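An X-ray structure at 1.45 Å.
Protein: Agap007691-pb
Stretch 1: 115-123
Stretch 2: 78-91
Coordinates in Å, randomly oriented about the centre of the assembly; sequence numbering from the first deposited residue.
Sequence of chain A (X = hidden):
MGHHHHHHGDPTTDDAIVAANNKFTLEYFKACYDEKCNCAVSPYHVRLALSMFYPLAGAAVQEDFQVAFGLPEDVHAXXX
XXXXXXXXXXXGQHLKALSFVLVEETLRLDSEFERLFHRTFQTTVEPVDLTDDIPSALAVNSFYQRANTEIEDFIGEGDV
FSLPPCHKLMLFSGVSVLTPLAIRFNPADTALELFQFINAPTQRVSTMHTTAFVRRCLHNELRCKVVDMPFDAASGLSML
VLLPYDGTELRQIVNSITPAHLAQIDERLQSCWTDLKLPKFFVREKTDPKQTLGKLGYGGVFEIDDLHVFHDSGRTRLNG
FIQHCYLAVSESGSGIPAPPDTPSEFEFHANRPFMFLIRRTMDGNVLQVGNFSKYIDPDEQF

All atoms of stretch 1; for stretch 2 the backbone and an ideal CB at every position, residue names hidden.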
# COMPACT_ATOMS: atom_id res chain seq x y z
N ARG A 115 -13.05 24.30 -0.75
CA ARG A 115 -13.19 24.20 0.70
C ARG A 115 -12.67 22.86 1.20
O ARG A 115 -11.90 22.79 2.16
CB ARG A 115 -14.66 24.38 1.11
CG ARG A 115 -14.87 24.31 2.63
CD ARG A 115 -16.35 24.40 3.05
NE ARG A 115 -17.15 23.28 2.54
CZ ARG A 115 -17.29 22.10 3.13
NH1 ARG A 115 -16.70 21.85 4.29
NH2 ARG A 115 -18.06 21.16 2.58
N LEU A 116 -13.07 21.77 0.54
CA LEU A 116 -12.72 20.45 1.01
C LEU A 116 -11.24 20.15 0.78
O LEU A 116 -10.56 19.64 1.68
CB LEU A 116 -13.61 19.40 0.34
CG LEU A 116 -15.04 19.37 0.82
CD1 LEU A 116 -15.84 18.46 -0.10
CD2 LEU A 116 -15.10 18.88 2.25
N PHE A 117 -10.73 20.46 -0.40
CA PHE A 117 -9.39 20.02 -0.77
C PHE A 117 -8.31 21.00 -0.35
O PHE A 117 -7.16 20.59 -0.20
CB PHE A 117 -9.33 19.69 -2.26
CG PHE A 117 -9.89 18.34 -2.60
CD1 PHE A 117 -11.25 18.06 -2.51
CD2 PHE A 117 -9.05 17.30 -3.00
CE1 PHE A 117 -11.75 16.82 -2.82
CE2 PHE A 117 -9.56 16.04 -3.30
CZ PHE A 117 -10.91 15.80 -3.20
N HIS A 118 -8.64 22.28 -0.16
CA HIS A 118 -7.65 23.25 0.27
C HIS A 118 -7.70 23.52 1.76
O HIS A 118 -6.68 23.92 2.33
CB HIS A 118 -7.83 24.60 -0.45
CG HIS A 118 -7.62 24.53 -1.92
ND1 HIS A 118 -8.04 25.52 -2.78
CD2 HIS A 118 -7.02 23.60 -2.70
CE1 HIS A 118 -7.73 25.20 -4.02
NE2 HIS A 118 -7.11 24.03 -4.00
N ARG A 119 -8.86 23.34 2.39
CA ARG A 119 -9.07 23.80 3.75
C ARG A 119 -9.66 22.76 4.69
O ARG A 119 -9.94 23.09 5.84
CB ARG A 119 -9.92 25.09 3.78
CG ARG A 119 -9.45 26.16 2.76
CD ARG A 119 -10.16 27.52 2.87
NE ARG A 119 -11.61 27.42 2.71
CZ ARG A 119 -12.27 27.57 1.56
NH1 ARG A 119 -11.63 27.83 0.43
NH2 ARG A 119 -13.59 27.46 1.54
N THR A 120 -9.86 21.51 4.25
CA THR A 120 -10.43 20.46 5.10
C THR A 120 -9.53 19.22 5.12
O THR A 120 -9.01 18.83 6.17
CB THR A 120 -11.84 20.07 4.65
OG1 THR A 120 -12.64 21.24 4.47
CG2 THR A 120 -12.49 19.18 5.68
N PHE A 121 -9.36 18.58 3.97
CA PHE A 121 -8.62 17.32 3.92
C PHE A 121 -7.12 17.58 3.97
O PHE A 121 -6.63 18.62 3.54
CB PHE A 121 -8.94 16.58 2.62
CG PHE A 121 -10.33 16.03 2.54
CD1 PHE A 121 -10.86 15.25 3.57
CD2 PHE A 121 -11.10 16.29 1.43
CE1 PHE A 121 -12.16 14.75 3.47
CE2 PHE A 121 -12.36 15.79 1.33
CZ PHE A 121 -12.89 15.02 2.33
N GLN A 122 -6.41 16.60 4.52
CA GLN A 122 -4.94 16.56 4.57
C GLN A 122 -4.49 16.03 3.22
O GLN A 122 -4.39 14.82 3.00
CB GLN A 122 -4.55 15.66 5.73
CG GLN A 122 -3.13 15.34 6.01
CD GLN A 122 -3.05 14.41 7.23
OE1 GLN A 122 -4.00 14.30 8.04
NE2 GLN A 122 -1.93 13.72 7.36
N THR A 123 -4.25 16.95 2.29
CA THR A 123 -3.85 16.63 0.94
C THR A 123 -3.25 17.90 0.34
O THR A 123 -3.28 18.97 0.95
CB THR A 123 -5.04 16.10 0.10
OG1 THR A 123 -4.54 15.52 -1.11
CG2 THR A 123 -6.05 17.18 -0.24
N UNK A 78 -18.89 11.02 6.86
CA UNK A 78 -17.84 10.41 6.05
C UNK A 78 -16.62 11.32 5.97
O UNK A 78 -15.48 10.84 6.00
CB UNK A 78 -18.36 10.10 4.65
N UNK A 79 -16.84 12.63 5.84
CA UNK A 79 -15.72 13.57 5.80
C UNK A 79 -14.96 13.50 7.12
O UNK A 79 -13.73 13.39 7.14
CB UNK A 79 -16.21 15.00 5.53
N UNK A 80 -15.69 13.60 8.24
CA UNK A 80 -15.03 13.56 9.54
C UNK A 80 -14.29 12.24 9.74
O UNK A 80 -13.19 12.21 10.32
CB UNK A 80 -16.05 13.77 10.66
N UNK A 81 -14.88 11.14 9.28
CA UNK A 81 -14.22 9.84 9.40
C UNK A 81 -12.93 9.81 8.58
O UNK A 81 -11.88 9.35 9.05
CB UNK A 81 -15.16 8.72 8.95
N UNK A 82 -12.98 10.30 7.34
CA UNK A 82 -11.78 10.30 6.52
C UNK A 82 -10.68 11.09 7.22
O UNK A 82 -9.53 10.64 7.28
CB UNK A 82 -12.07 10.88 5.14
N UNK A 83 -11.03 12.24 7.79
CA UNK A 83 -10.03 13.10 8.42
C UNK A 83 -9.37 12.38 9.58
O UNK A 83 -8.15 12.44 9.76
CB UNK A 83 -10.66 14.41 8.90
N UNK A 84 -10.18 11.75 10.43
CA UNK A 84 -9.66 11.06 11.60
C UNK A 84 -8.76 9.90 11.19
O UNK A 84 -7.67 9.71 11.74
CB UNK A 84 -10.81 10.56 12.48
N UNK A 85 -9.22 9.11 10.22
CA UNK A 85 -8.45 7.94 9.82
C UNK A 85 -7.16 8.32 9.12
O UNK A 85 -6.12 7.68 9.34
CB UNK A 85 -9.29 7.04 8.91
N UNK A 86 -7.20 9.36 8.28
CA UNK A 86 -5.99 9.77 7.58
C UNK A 86 -4.95 10.34 8.53
O UNK A 86 -3.75 10.13 8.35
CB UNK A 86 -6.33 10.80 6.50
N UNK A 87 -5.40 11.06 9.56
CA UNK A 87 -4.46 11.63 10.52
C UNK A 87 -3.81 10.55 11.36
O UNK A 87 -2.63 10.66 11.71
CB UNK A 87 -5.17 12.64 11.43
N UNK A 88 -4.55 9.49 11.68
CA UNK A 88 -4.00 8.38 12.43
C UNK A 88 -2.98 7.59 11.60
O UNK A 88 -1.97 7.13 12.14
CB UNK A 88 -5.13 7.46 12.90
N UNK A 89 -3.22 7.46 10.30
CA UNK A 89 -2.36 6.65 9.43
C UNK A 89 -1.03 7.32 9.19
O UNK A 89 0.03 6.71 9.35
CB UNK A 89 -3.05 6.38 8.09
N UNK A 90 -1.05 8.56 8.74
CA UNK A 90 0.17 9.28 8.46
C UNK A 90 0.86 9.61 9.77
O UNK A 90 0.26 10.23 10.66
CB UNK A 90 -0.11 10.55 7.65
N UNK A 91 2.10 9.17 9.93
CA UNK A 91 2.74 9.19 11.23
C UNK A 91 4.22 9.51 11.04
O UNK A 91 5.11 8.67 11.23
CB UNK A 91 2.55 7.86 11.96

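Stretch 2 is helical from 78 to 89, so the positions facing stretch 1 recur every three or four residues. Position 78 has nothing of stretch 1 within 5.5 Å of its ideal CB, and many residues would fit; it is Ala78.

At position 79 the CA-to-CB bond points toward stretch 1, and the ideal CB lies 4.5 Å from Phe121 CE1 and 5.2 Å from Leu116 CD2. These carbon neighbours favour an aliphatic side chain: leucine, isoleucine, valine or methionine. The residue is Ile79. Its CD1 packs 3.8 Å from Leu116 CD2, while its CG2 lies 4.0 Å from Phe121 CE1 and 4.1 Å from Thr120 CG2, so both arms of the branched chain are used.

Position 80 points away, so stretch 1 sets no limit there; it is Glu80. Position 81 is out of reach and holds Gln81.

Position 82 points toward stretch 1, its ideal CB 4.2 Å from Phe121 CE1. An apolar residue could cover the ring, but to one side of it lie the backbone N and O of Gln122, which a longer polar chain could approach, directly or through water. Gln82 does so through water: its OE1 passes 3.1 Å from Phe121 CD1 and accepts from water 1 (2.7 Å), which in turn accepts from Gln122 N (2.9 Å). Gln82 NE2 donates to water 2 (3.0 Å), which donates to Gln122 O (2.8 Å). The amide thus reaches both backbone groups of Gln122 through water.

Position 83 points sideways, with its ideal CB 5.5 Å from Thr120 O. That acceptor calls for a donor on a flexible chain, such as glutamine, lysine or arginine. In Gln83 the end swings nearer: NE2 donates to Thr120 O (3.2 Å, 142°), and CG passes 4.2 Å from Phe121 CD1.

Position 84 points away and 85 is out of reach; they are Arg84 and Leu85.

At position 86 CA-to-CB points toward stretch 1, where Gln122 OE1 is 4.5 Å from the ideal CB. A small residue fits beside the Gln122 side chain, though others might as well; it is Ala86, whose CB lies 4.5 Å from Gln122 OE1.

Position 87 points sideways, its ideal CB 3.9 Å from Gln122 OE1; many polar residues would fit. Gln87 makes its closest approach through its backbone, CA lying 3.7 Å from Gln122 OE1.

Position 88 points away and 89 sideways without contact; they are Gln88 and Leu89.

Position 90, the first to leave helical angles (-71/123), points toward stretch 1 with its ideal CB 3.7 Å from Gln122 NE2. A flat or polar side chain could lie beside this amide. His90 places CD2 3.6 Å from Gln122 NE2.

Position 91 is out of reach and is Asp91.

Stretch 2 (78-91) AIEQQQRLAQQLHD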
# COMPACT_ATOMS: atom_id res chain seq x y z
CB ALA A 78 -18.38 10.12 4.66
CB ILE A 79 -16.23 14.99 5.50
CG1 ILE A 79 -16.70 15.08 4.05
CG2 ILE A 79 -15.16 16.04 5.78
CD1 ILE A 79 -17.52 16.32 3.76
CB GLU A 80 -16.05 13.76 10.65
CG GLU A 80 -16.62 15.18 10.68
CD GLU A 80 -17.38 15.51 11.96
OE1 GLU A 80 -17.77 14.58 12.70
OE2 GLU A 80 -17.58 16.71 12.24
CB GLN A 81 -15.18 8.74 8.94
CG GLN A 81 -14.59 7.32 8.89
CD GLN A 81 -15.49 6.32 8.15
OE1 GLN A 81 -15.40 6.16 6.94
NE2 GLN A 81 -16.37 5.68 8.89
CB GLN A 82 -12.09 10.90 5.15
CG GLN A 82 -11.00 10.69 4.10
CD GLN A 82 -9.82 11.63 4.22
OE1 GLN A 82 -9.86 12.62 4.95
NE2 GLN A 82 -8.79 11.34 3.48
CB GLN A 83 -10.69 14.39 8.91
CG GLN A 83 -11.07 15.35 7.81
CD GLN A 83 -11.79 16.57 8.35
OE1 GLN A 83 -12.90 16.47 8.86
NE2 GLN A 83 -11.13 17.71 8.29
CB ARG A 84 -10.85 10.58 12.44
CG ARG A 84 -10.50 9.91 13.74
CD ARG A 84 -11.77 9.62 14.56
NE ARG A 84 -12.71 8.75 13.84
CZ ARG A 84 -12.60 7.43 13.77
NH1 ARG A 84 -11.58 6.81 14.35
NH2 ARG A 84 -13.50 6.72 13.10
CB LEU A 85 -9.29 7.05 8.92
CG LEU A 85 -10.52 6.43 9.59
CD1 LEU A 85 -11.24 5.57 8.57
CD2 LEU A 85 -10.18 5.59 10.81
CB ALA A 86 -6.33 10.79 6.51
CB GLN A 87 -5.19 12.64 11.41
CG GLN A 87 -4.29 13.34 12.43
CD GLN A 87 -5.02 14.41 13.23
OE1 GLN A 87 -5.69 15.27 12.66
NE2 GLN A 87 -4.87 14.36 14.54
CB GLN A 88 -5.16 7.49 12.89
CG GLN A 88 -4.79 6.13 13.44
CD GLN A 88 -6.02 5.38 13.95
OE1 GLN A 88 -6.16 5.16 15.16
NE2 GLN A 88 -6.91 4.99 13.04
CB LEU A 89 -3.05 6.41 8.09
CG LEU A 89 -2.20 5.61 7.09
CD1 LEU A 89 -1.78 4.26 7.66
CD2 LEU A 89 -2.92 5.45 5.79
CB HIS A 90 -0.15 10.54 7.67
CG HIS A 90 1.05 11.34 7.32
ND1 HIS A 90 1.99 10.91 6.41
CD2 HIS A 90 1.49 12.52 7.78
CE1 HIS A 90 2.95 11.81 6.31
NE2 HIS A 90 2.66 12.80 7.13
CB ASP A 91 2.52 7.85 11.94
CG ASP A 91 3.04 7.85 13.36
OD1 ASP A 91 3.27 8.95 13.90
OD2 ASP A 91 3.20 6.74 13.93
O HOH W 1 -7.80 14.28 5.61
O HOH W 2 -6.18 12.85 3.74
O HOH W 3 -6.85 14.26 8.21
O HOH W 4 -1.08 12.81 10.43
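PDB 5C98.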